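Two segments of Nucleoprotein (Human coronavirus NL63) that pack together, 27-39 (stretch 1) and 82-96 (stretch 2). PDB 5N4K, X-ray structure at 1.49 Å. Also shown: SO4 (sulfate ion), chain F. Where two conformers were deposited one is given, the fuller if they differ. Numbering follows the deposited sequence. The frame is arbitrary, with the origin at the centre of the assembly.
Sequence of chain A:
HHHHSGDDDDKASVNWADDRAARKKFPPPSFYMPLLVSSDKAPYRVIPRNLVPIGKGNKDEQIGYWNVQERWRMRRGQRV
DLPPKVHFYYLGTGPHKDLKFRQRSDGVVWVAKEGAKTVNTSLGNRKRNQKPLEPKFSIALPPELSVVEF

Stretch 1 27-39: PPPSFYMPLLVSS
Stretch 2 (82-96) LPPKVHFYYLGTGPH

Stretch 1 lies along stretch 2 in the antiparallel sense, burying 938 Å² in total. Strand 35-37 meets strand 82-90 at 144° between N-to-C directions, with axes 4.8 Å apart at closest. Leu35 faces Val86 and Leu36 faces Lys85, with CA-CA distances of 5.3 and 4.6 Å. All four residues are extended, with phi between -103 and -126° and psi between 138 and 157°.

Three backbone hydrogen bonds set the register: Leu35 N to Val86 O (3.0 Å), Val86 N to Leu35 O (2.9 Å) and Val37 N to Pro84 O (3.0 Å). Proline has no amide hydrogen, but Pro84 still accepts through its carbonyl.

Side chains alternate across the sheet. On the face of Leu35 and Val86, Leu35 CB packs 3.7 Å from Val86 CG2. Val37 (chi1 t) brings CG2 to 4.1 Å from Val86 CG1. On the other face, Leu36 (t, p) lays CD1 3.7 Å from Lys85 CG. Lys85 (m, t, t, t) extends to a sulfate, NZ to O2 2.6 Å.

The compact ring of Pro34 is a bump over one face of the His87 ring (chi1 m); Pro34 CB lies 3.7 Å from the His87 ring centroid.

Before the strand, stretch 1 is loop. Ser30 (t) is small enough to sit against the Tyr89 ring, and its OG donates to Phe88 O (2.7 Å) while accepting from Tyr32 N (3.1 Å). Water 1 bridges Ser30 OG (3.0 Å), Met33 O (2.8 Å) and Phe88 N (2.9 Å).

Tyr32 and Tyr90, both m, meet at their ring edges, OH to OH 2.7 Å, in a hydrogen bond. Phe31 CD2 packs 4.0 Å from Tyr90 CE2. At the end, Pro28 CG rests 3.7 Å from Gly94 C. Gly94 has phi 79°, and a CB there would clash with Tyr89 CD2.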

ATOM      1  N   PRO A  27      -3.232  -6.107  -4.265  1.00 15.64           N
ATOM      2  CA  PRO A  27      -1.810  -5.851  -4.442  1.00 15.64           C
ATOM      3  C   PRO A  27      -0.993  -7.104  -4.205  1.00 14.01           C
ATOM      4  O   PRO A  27      -1.461  -8.053  -3.545  1.00 15.88           O
ATOM      5  CB  PRO A  27      -1.519  -4.804  -3.376  1.00 17.72           C
ATOM      6  CG  PRO A  27      -2.544  -4.924  -2.407  1.00 20.78           C
ATOM      7  CD  PRO A  27      -3.789  -5.366  -3.122  1.00 17.20           C
ATOM      8  N   PRO A  28       0.222  -7.118  -4.762  1.00 14.30           N
ATOM      9  CA  PRO A  28       0.962  -8.365  -4.707  1.00 15.85           C
ATOM     10  C   PRO A  28       1.411  -8.749  -3.308  1.00 15.48           C
ATOM     11  O   PRO A  28       1.798  -7.899  -2.501  1.00 15.10           O
ATOM     12  CB  PRO A  28       2.208  -8.090  -5.546  1.00 17.26           C
ATOM     13  CG  PRO A  28       1.986  -6.798  -6.144  1.00 20.00           C
ATOM     14  CD  PRO A  28       0.905  -6.060  -5.533  1.00 17.71           C
ATOM     15  N   PRO A  29       1.424 -10.088  -3.046  1.00 15.51           N
ATOM     16  CA  PRO A  29       1.939 -10.546  -1.774  1.00 15.76           C
ATOM     17  C   PRO A  29       3.459 -10.616  -1.757  1.00 13.05           C
ATOM     18  O   PRO A  29       4.101 -10.774  -2.763  1.00 14.63           O
ATOM     19  CB  PRO A  29       1.380 -12.004  -1.651  1.00 16.77           C
ATOM     20  CG  PRO A  29       0.802 -12.346  -2.900  1.00 18.55           C
ATOM     21  CD  PRO A  29       0.972 -11.243  -3.904  1.00 16.85           C
ATOM     22  N   SER A  30       4.004 -10.528  -0.558  1.00 13.38           N
ATOM     23  CA  SER A  30       5.449 -10.655  -0.312  1.00 12.02           C
ATOM     24  C   SER A  30       5.832 -12.111  -0.291  1.00 14.17           C
ATOM     25  O   SER A  30       5.086 -12.960   0.147  1.00 14.48           O
ATOM     26  CB  SER A  30       5.764 -10.017   1.025  1.00 12.06           C
ATOM     27  OG  SER A  30       7.102 -10.184   1.473  1.00 11.79           O
ATOM     28  N   PHE A  31       7.043 -12.380  -0.723  1.00 12.89           N
ATOM     29  CA  PHE A  31       7.617 -13.720  -0.564  1.00 11.69           C
ATOM     30  C   PHE A  31       7.810 -14.080   0.886  1.00 14.65           C
ATOM     31  O   PHE A  31       8.012 -15.309   1.190  1.00 16.02           O
ATOM     32  CB  PHE A  31       8.947 -13.846  -1.270  1.00 12.65           C
ATOM     33  CG  PHE A  31       8.865 -13.901  -2.757  1.00 12.89           C
ATOM     34  CD1 PHE A  31       8.481 -15.062  -3.369  1.00 14.03           C
ATOM     35  CD2 PHE A  31       9.195 -12.850  -3.588  1.00 14.15           C
ATOM     36  CE1 PHE A  31       8.341 -15.168  -4.725  1.00 15.52           C
ATOM     37  CE2 PHE A  31       9.074 -12.941  -4.978  1.00 14.59           C
ATOM     38  CZ  PHE A  31       8.625 -14.133  -5.571  1.00 15.71           C
ATOM     39  N   TYR A  32       7.850 -13.124   1.803  1.00 12.38           N
ATOM     40  CA  TYR A  32       8.243 -13.344   3.167  1.00 11.73           C
ATOM     41  C   TYR A  32       7.162 -12.966   4.165  1.00 12.63           C
ATOM     42  O   TYR A  32       6.365 -12.086   3.904  1.00 12.63           O
ATOM     43  CB  TYR A  32       9.533 -12.558   3.522  1.00 12.20           C
ATOM     44  CG  TYR A  32      10.652 -12.917   2.629  1.00 13.83           C
ATOM     45  CD1 TYR A  32      11.394 -14.106   2.824  1.00 13.97           C
ATOM     46  CD2 TYR A  32      11.002 -12.132   1.494  1.00 12.37           C
ATOM     47  CE1 TYR A  32      12.370 -14.528   1.936  1.00 14.14           C
ATOM     48  CE2 TYR A  32      11.951 -12.526   0.593  1.00 12.27           C
ATOM     49  CZ  TYR A  32      12.624 -13.714   0.810  1.00 12.95           C
ATOM     50  OH  TYR A  32      13.642 -14.131   0.036  1.00 15.25           O
ATOM     51  N   MET A  33       7.158 -13.624   5.328  1.00 12.96           N
ATOM     52  CA  MET A  33       6.430 -13.131   6.454  0.70 13.78           C
ATOM     53  C   MET A  33       6.836 -11.712   6.800  1.00 12.81           C
ATOM     54  O   MET A  33       7.999 -11.336   6.599  1.00 13.01           O
ATOM     55  CB  MET A  33       6.645 -14.065   7.691  0.70 14.99           C
ATOM     56  CG  MET A  33       5.897 -15.419   7.538  0.70 16.99           C
ATOM     57  SD  MET A  33       4.124 -15.308   7.424  0.70 22.35           S
ATOM     58  CE  MET A  33       3.684 -14.874   9.122  0.70 23.06           C
ATOM     59  N   PRO A  34       5.934 -10.927   7.374  1.00 12.67           N
ATOM     60  CA  PRO A  34       6.295  -9.571   7.830  1.00 12.96           C
ATOM     61  C   PRO A  34       7.139  -9.585   9.074  1.00 15.14           C
ATOM     62  O   PRO A  34       7.229 -10.592   9.815  1.00 15.48           O
ATOM     63  CB  PRO A  34       4.961  -8.914   8.086  1.00 13.91           C
ATOM     64  CG  PRO A  34       4.041 -10.054   8.442  1.00 14.42           C
ATOM     65  CD  PRO A  34       4.533 -11.216   7.675  1.00 13.69           C
ATOM     66  N   LEU A  35       7.727  -8.420   9.377  1.00 12.28           N
ATOM     67  CA  LEU A  35       8.275  -8.130  10.676  1.00 13.33           C
ATOM     68  C   LEU A  35       7.274  -7.216  11.381  1.00 13.67           C
ATOM     69  O   LEU A  35       6.498  -6.439  10.760  1.00 13.22           O
ATOM     70  CB  LEU A  35       9.616  -7.427  10.615  1.00 14.06           C
ATOM     71  CG  LEU A  35      10.619  -8.142   9.751  1.00 15.72           C
ATOM     72  CD1 LEU A  35      11.914  -7.270   9.687  1.00 16.31           C
ATOM     73  CD2 LEU A  35      10.876  -9.525  10.229  1.00 16.25           C
ATOM     74  N   LEU A  36       7.356  -7.230  12.729  1.00 14.32           N
ATOM     75  CA  LEU A  36       6.611  -6.350  13.567  1.00 14.69           C
ATOM     76  C   LEU A  36       7.574  -5.263  14.115  1.00 13.10           C
ATOM     77  O   LEU A  36       8.671  -5.594  14.541  1.00 14.36           O
ATOM     78  CB  LEU A  36       6.037  -7.251  14.717  1.00 18.25           C
ATOM     79  CG  LEU A  36       4.944  -6.600  15.454  1.00 23.45           C
ATOM     80  CD1 LEU A  36       3.650  -6.494  14.618  1.00 23.59           C
ATOM     81  CD2 LEU A  36       4.719  -7.457  16.722  1.00 25.66           C
ATOM     82  N   VAL A  37       7.122  -4.019  14.143  1.00 15.05           N
ATOM     83  CA  VAL A  37       7.925  -2.914  14.667  1.00 14.20           C
ATOM     84  C   VAL A  37       7.355  -2.503  16.000  1.00 15.22           C
ATOM     85  O   VAL A  37       6.320  -1.838  16.047  1.00 15.90           O
ATOM     86  CB  VAL A  37       7.945  -1.727  13.729  1.00 16.45           C
ATOM     87  CG1 VAL A  37       8.979  -0.738  14.197  1.00 16.51           C
ATOM     88  CG2 VAL A  37       8.370  -2.126  12.338  1.00 17.50           C
ATOM     89  N   SER A  38       8.018  -2.944  17.088  1.00 15.09           N
ATOM     90  CA  SER A  38       7.520  -2.607  18.421  0.70 17.73           C
ATOM     91  C   SER A  38       8.228  -1.316  18.904  1.00 19.72           C
ATOM     92  O   SER A  38       8.897  -0.577  18.104  1.00 24.36           O
ATOM     93  CB  SER A  38       7.678  -3.828  19.320  0.70 18.63           C
ATOM     94  OG  SER A  38       6.872  -4.914  18.789  0.70 22.73           O
ATOM     95  N   SER A  39       8.229  -1.050  20.168  1.00 21.94           N
ATOM     96  CA  SER A  39       8.680   0.304  20.672  1.00 27.41           C
ATOM     97  C   SER A  39       8.112   1.579  19.926  1.00 27.42           C
ATOM     98  O   SER A  39       7.101   1.479  19.226  1.00 29.82           O
ATOM     99  CB  SER A  39      10.204   0.310  20.843  1.00 30.21           C
ATOM    100  OG  SER A  39      10.661   1.275  21.756  1.00 35.22           O
ATOM    101  N   LEU A  82      -1.966  -0.613  17.049  1.00 17.99           N
ATOM    102  CA  LEU A  82      -1.096  -1.779  17.200  1.00 17.78           C
ATOM    103  C   LEU A  82       0.284  -1.463  16.566  1.00 18.58           C
ATOM    104  O   LEU A  82       0.456  -0.509  15.796  1.00 18.44           O
ATOM    105  CB  LEU A  82      -1.686  -2.949  16.540  1.00 17.72           C
ATOM    106  CG  LEU A  82      -3.042  -3.413  17.140  1.00 20.55           C
ATOM    107  CD1 LEU A  82      -3.464  -4.588  16.338  1.00 23.09           C
ATOM    108  CD2 LEU A  82      -2.810  -3.855  18.593  1.00 23.16           C
ATOM    109  N   PRO A  83       1.344  -2.212  16.926  1.00 16.92           N
ATOM    110  CA  PRO A  83       2.601  -2.078  16.248  1.00 15.91           C
ATOM    111  C   PRO A  83       2.396  -2.322  14.758  1.00 14.22           C
ATOM    112  O   PRO A  83       1.684  -3.191  14.313  1.00 14.57           O
ATOM    113  CB  PRO A  83       3.448  -3.174  16.837  1.00 15.88           C
ATOM    114  CG  PRO A  83       2.904  -3.273  18.242  1.00 18.32           C
ATOM    115  CD  PRO A  83       1.450  -3.182  18.065  1.00 17.30           C
ATOM    116  N   PRO A  84       3.080  -1.474  13.970  1.00 14.07           N
ATOM    117  CA  PRO A  84       2.958  -1.689  12.526  1.00 15.87           C
ATOM    118  C   PRO A  84       3.667  -2.934  12.073  1.00 15.39           C
ATOM    119  O   PRO A  84       4.582  -3.415  12.739  1.00 15.73           O
ATOM    120  CB  PRO A  84       3.584  -0.434  11.908  1.00 17.47           C
ATOM    121  CG  PRO A  84       4.368   0.160  12.940  1.00 19.48           C
ATOM    122  CD  PRO A  84       3.820  -0.247  14.282  1.00 15.75           C
ATOM    123  N   LYS A  85       3.248  -3.477  10.942  1.00 14.50           N
ATOM    124  CA  LYS A  85       3.964  -4.518  10.278  1.00 15.87           C
ATOM    125  C   LYS A  85       4.691  -3.930   9.054  1.00 12.50           C
ATOM    126  O   LYS A  85       4.329  -2.893   8.536  1.00 13.81           O
ATOM    127  CB  LYS A  85       3.067  -5.662   9.840  1.00 17.81           C
ATOM    128  CG  LYS A  85       2.656  -6.575  11.009  1.00 20.39           C
ATOM    129  CD  LYS A  85       1.638  -7.607  10.547  1.00 23.60           C
ATOM    130  CE  LYS A  85       1.219  -8.370  11.779  1.00 27.86           C
ATOM    131  NZ  LYS A  85       0.089  -9.307  11.477  1.00 29.46           N
ATOM    132  N   VAL A  86       5.777  -4.590   8.682  1.00 11.87           N
ATOM    133  CA  VAL A  86       6.481  -4.268   7.441  1.00 10.90           C
ATOM    134  C   VAL A  86       6.631  -5.515   6.598  1.00 11.16           C
ATOM    135  O   VAL A  86       6.961  -6.598   7.110  1.00 11.81           O
ATOM    136  CB  VAL A  86       7.855  -3.589   7.711  1.00 11.96           C
ATOM    137  CG1 VAL A  86       7.678  -2.186   8.247  1.00 13.36           C
ATOM    138  CG2 VAL A  86       8.754  -4.412   8.648  1.00 11.76           C
ATOM    139  N   HIS A  87       6.437  -5.373   5.289  1.00 10.51           N
ATOM    140  CA  HIS A  87       6.592  -6.500   4.355  1.00 10.58           C
ATOM    141  C   HIS A  87       7.653  -6.165   3.314  1.00 10.09           C
ATOM    142  O   HIS A  87       7.673  -5.030   2.789  1.00 10.86           O
ATOM    143  CB  HIS A  87       5.260  -6.762   3.627  1.00 11.58           C
ATOM    144  CG  HIS A  87       4.098  -7.079   4.504  1.00 15.39           C
ATOM    145  ND1 HIS A  87       3.668  -8.357   4.666  1.00 19.79           N
ATOM    146  CD2 HIS A  87       3.305  -6.284   5.193  1.00 18.27           C
ATOM    147  CE1 HIS A  87       2.663  -8.359   5.516  1.00 18.23           C
ATOM    148  NE2 HIS A  87       2.398  -7.119   5.842  1.00 19.77           N
ATOM    149  N   PHE A  88       8.499  -7.149   2.988  1.00  9.83           N
ATOM    150  CA  PHE A  88       9.621  -6.884   2.098  1.00  9.92           C
ATOM    151  C   PHE A  88       9.261  -7.237   0.675  1.00  9.41           C
ATOM    152  O   PHE A  88       8.658  -8.306   0.385  1.00 10.43           O
ATOM    153  CB  PHE A  88      10.815  -7.782   2.492  1.00 10.89           C
ATOM    154  CG  PHE A  88      11.940  -7.655   1.496  1.00  9.55           C
ATOM    155  CD1 PHE A  88      12.807  -6.580   1.594  1.00 10.49           C
ATOM    156  CD2 PHE A  88      12.094  -8.548   0.472  1.00  9.67           C
ATOM    157  CE1 PHE A  88      13.807  -6.385   0.653  1.00 10.83           C
ATOM    158  CE2 PHE A  88      13.086  -8.371  -0.493  1.00  9.67           C
ATOM    159  CZ  PHE A  88      13.912  -7.285  -0.392  1.00 11.08           C
ATOM    160  N   TYR A  89       9.714  -6.412  -0.250  1.00  9.65           N
ATOM    161  CA  TYR A  89       9.589  -6.644  -1.672  1.00  9.69           C
ATOM    162  C   TYR A  89      10.892  -6.254  -2.348  1.00 10.30           C
ATOM    163  O   TYR A  89      11.498  -5.249  -2.065  1.00  9.70           O
ATOM    164  CB  TYR A  89       8.460  -5.783  -2.247  1.00 10.74           C
ATOM    165  CG  TYR A  89       7.119  -6.063  -1.641  1.00 11.10           C
ATOM    166  CD1 TYR A  89       6.690  -5.368  -0.524  1.00 12.29           C
ATOM    167  CD2 TYR A  89       6.285  -7.014  -2.232  1.00 11.75           C
ATOM    168  CE1 TYR A  89       5.424  -5.649   0.051  1.00 12.80           C
ATOM    169  CE2 TYR A  89       5.074  -7.269  -1.635  1.00 13.53           C
ATOM    170  CZ  TYR A  89       4.727  -6.612  -0.559  1.00 14.58           C
ATOM    171  OH  TYR A  89       3.420  -6.856   0.038  1.00 20.60           O
ATOM    172  N   TYR A  90      11.310  -7.074  -3.316  1.00  9.55           N
ATOM    173  CA  TYR A  90      12.478  -6.761  -4.139  1.00  9.24           C
ATOM    174  C   TYR A  90      12.221  -5.529  -4.979  1.00  9.62           C
ATOM    175  O   TYR A  90      11.103  -5.275  -5.415  1.00  9.26           O
ATOM    176  CB  TYR A  90      12.823  -8.006  -5.006  1.00 10.34           C
ATOM    177  CG  TYR A  90      13.302  -9.200  -4.155  1.00 10.22           C
ATOM    178  CD1 TYR A  90      14.641  -9.282  -3.765  1.00 10.47           C
ATOM    179  CD2 TYR A  90      12.474 -10.233  -3.819  1.00 10.11           C
ATOM    180  CE1 TYR A  90      15.098 -10.313  -2.959  1.00 10.87           C
ATOM    181  CE2 TYR A  90      12.869 -11.267  -3.040  1.00 11.27           C
ATOM    182  CZ  TYR A  90      14.179 -11.288  -2.611  1.00 11.55           C
ATOM    183  OH  TYR A  90      14.604 -12.335  -1.795  1.00 12.69           O
ATOM    184  N   LEU A  91      13.286  -4.863  -5.320  1.00  9.32           N
ATOM    185  CA  LEU A  91      13.212  -3.680  -6.167  1.00  9.84           C
ATOM    186  C   LEU A  91      12.528  -4.027  -7.494  1.00 10.19           C
ATOM    187  O   LEU A  91      12.840  -5.002  -8.135  1.00 10.42           O
ATOM    188  CB  LEU A  91      14.633  -3.105  -6.412  1.00 11.63           C
ATOM    189  CG  LEU A  91      14.682  -1.803  -7.209  1.00 10.80           C
ATOM    190  CD1 LEU A  91      14.029  -0.650  -6.528  1.00 12.55           C
ATOM    191  CD2 LEU A  91      16.174  -1.490  -7.385  1.00 11.56           C
ATOM    192  N   GLY A  92      11.558  -3.183  -7.884  1.00 10.11           N
ATOM    193  CA  GLY A  92      10.785  -3.421  -9.108  1.00 10.90           C
ATOM    194  C   GLY A  92       9.735  -4.449  -9.011  1.00 11.01           C
ATOM    195  O   GLY A  92       9.186  -4.866 -10.064  1.00 12.40           O
ATOM    196  N   THR A  93       9.343  -4.813  -7.780  1.00 10.51           N
ATOM    197  CA  THR A  93       8.250  -5.731  -7.510  1.00 10.71           C
ATOM    198  C   THR A  93       7.384  -5.128  -6.435  1.00 10.41           C
ATOM    199  O   THR A  93       7.724  -4.117  -5.882  1.00 10.63           O
ATOM    200  CB  THR A  93       8.749  -7.112  -7.099  1.00 10.66           C
ATOM    201  OG1 THR A  93       9.152  -7.085  -5.704  1.00 10.51           O
ATOM    202  CG2 THR A  93       9.956  -7.604  -7.984  1.00 11.17           C
ATOM    203  N   GLY A  94       6.263  -5.809  -6.165  1.00 11.41           N
ATOM    204  CA  GLY A  94       5.382  -5.409  -5.040  1.00 10.25           C
ATOM    205  C   GLY A  94       4.495  -4.231  -5.349  1.00 10.45           C
ATOM    206  O   GLY A  94       4.359  -3.817  -6.510  1.00 13.03           O
ATOM    207  N   PRO A  95       3.845  -3.706  -4.318  1.00 10.66           N
ATOM    208  CA  PRO A  95       2.903  -2.559  -4.469  1.00 11.18           C
ATOM    209  C   PRO A  95       3.557  -1.350  -4.974  1.00 11.56           C
ATOM    210  O   PRO A  95       2.878  -0.462  -5.533  1.00 13.44           O
ATOM    211  CB  PRO A  95       2.336  -2.406  -3.072  1.00 12.55           C
ATOM    212  CG  PRO A  95       3.363  -2.985  -2.139  1.00 13.44           C
ATOM    213  CD  PRO A  95       3.948  -4.123  -2.903  1.00 10.96           C
ATOM    214  N   HIS A  96       4.882  -1.167  -4.791  1.00 10.12           N
ATOM    215  CA  HIS A  96       5.666  -0.013  -5.260  1.00 10.84           C
ATOM    216  C   HIS A  96       6.668  -0.436  -6.308  1.00 10.76           C
ATOM    217  O   HIS A  96       7.790   0.081  -6.343  1.00 10.95           O
ATOM    218  CB  HIS A  96       6.342   0.708  -4.098  1.00 11.13           C
ATOM    219  CG  HIS A  96       5.394   1.198  -3.066  1.00 10.61           C
ATOM    220  ND1 HIS A  96       4.466   2.189  -3.332  1.00 12.50           N
ATOM    221  CD2 HIS A  96       5.174   0.829  -1.785  1.00 12.39           C
ATOM    222  CE1 HIS A  96       3.760   2.420  -2.232  1.00 13.53           C
ATOM    223  NE2 HIS A  96       4.184   1.637  -1.283  1.00 14.66           N
TER
HETATM  224  S   SO4 F 404      -3.091  -7.845  10.772  0.60 36.72           S
HETATM  225  O1  SO4 F 404      -3.519  -6.913  11.834  0.60 37.14           O
HETATM  226  O2  SO4 F 404      -1.666  -7.700  10.430  0.60 36.49           O
HETATM  227  O3  SO4 F 404      -3.782  -7.352   9.581  0.60 38.61           O
HETATM  228  O4  SO4 F 404      -3.295  -9.288  11.090  0.60 35.76           O
HETATM  229  O   HOH W   1       7.871  -9.597   4.354  1.00 11.39           O
HETATM  230  O   HOH W   2       8.853 -10.266  -1.514  1.00 14.37           O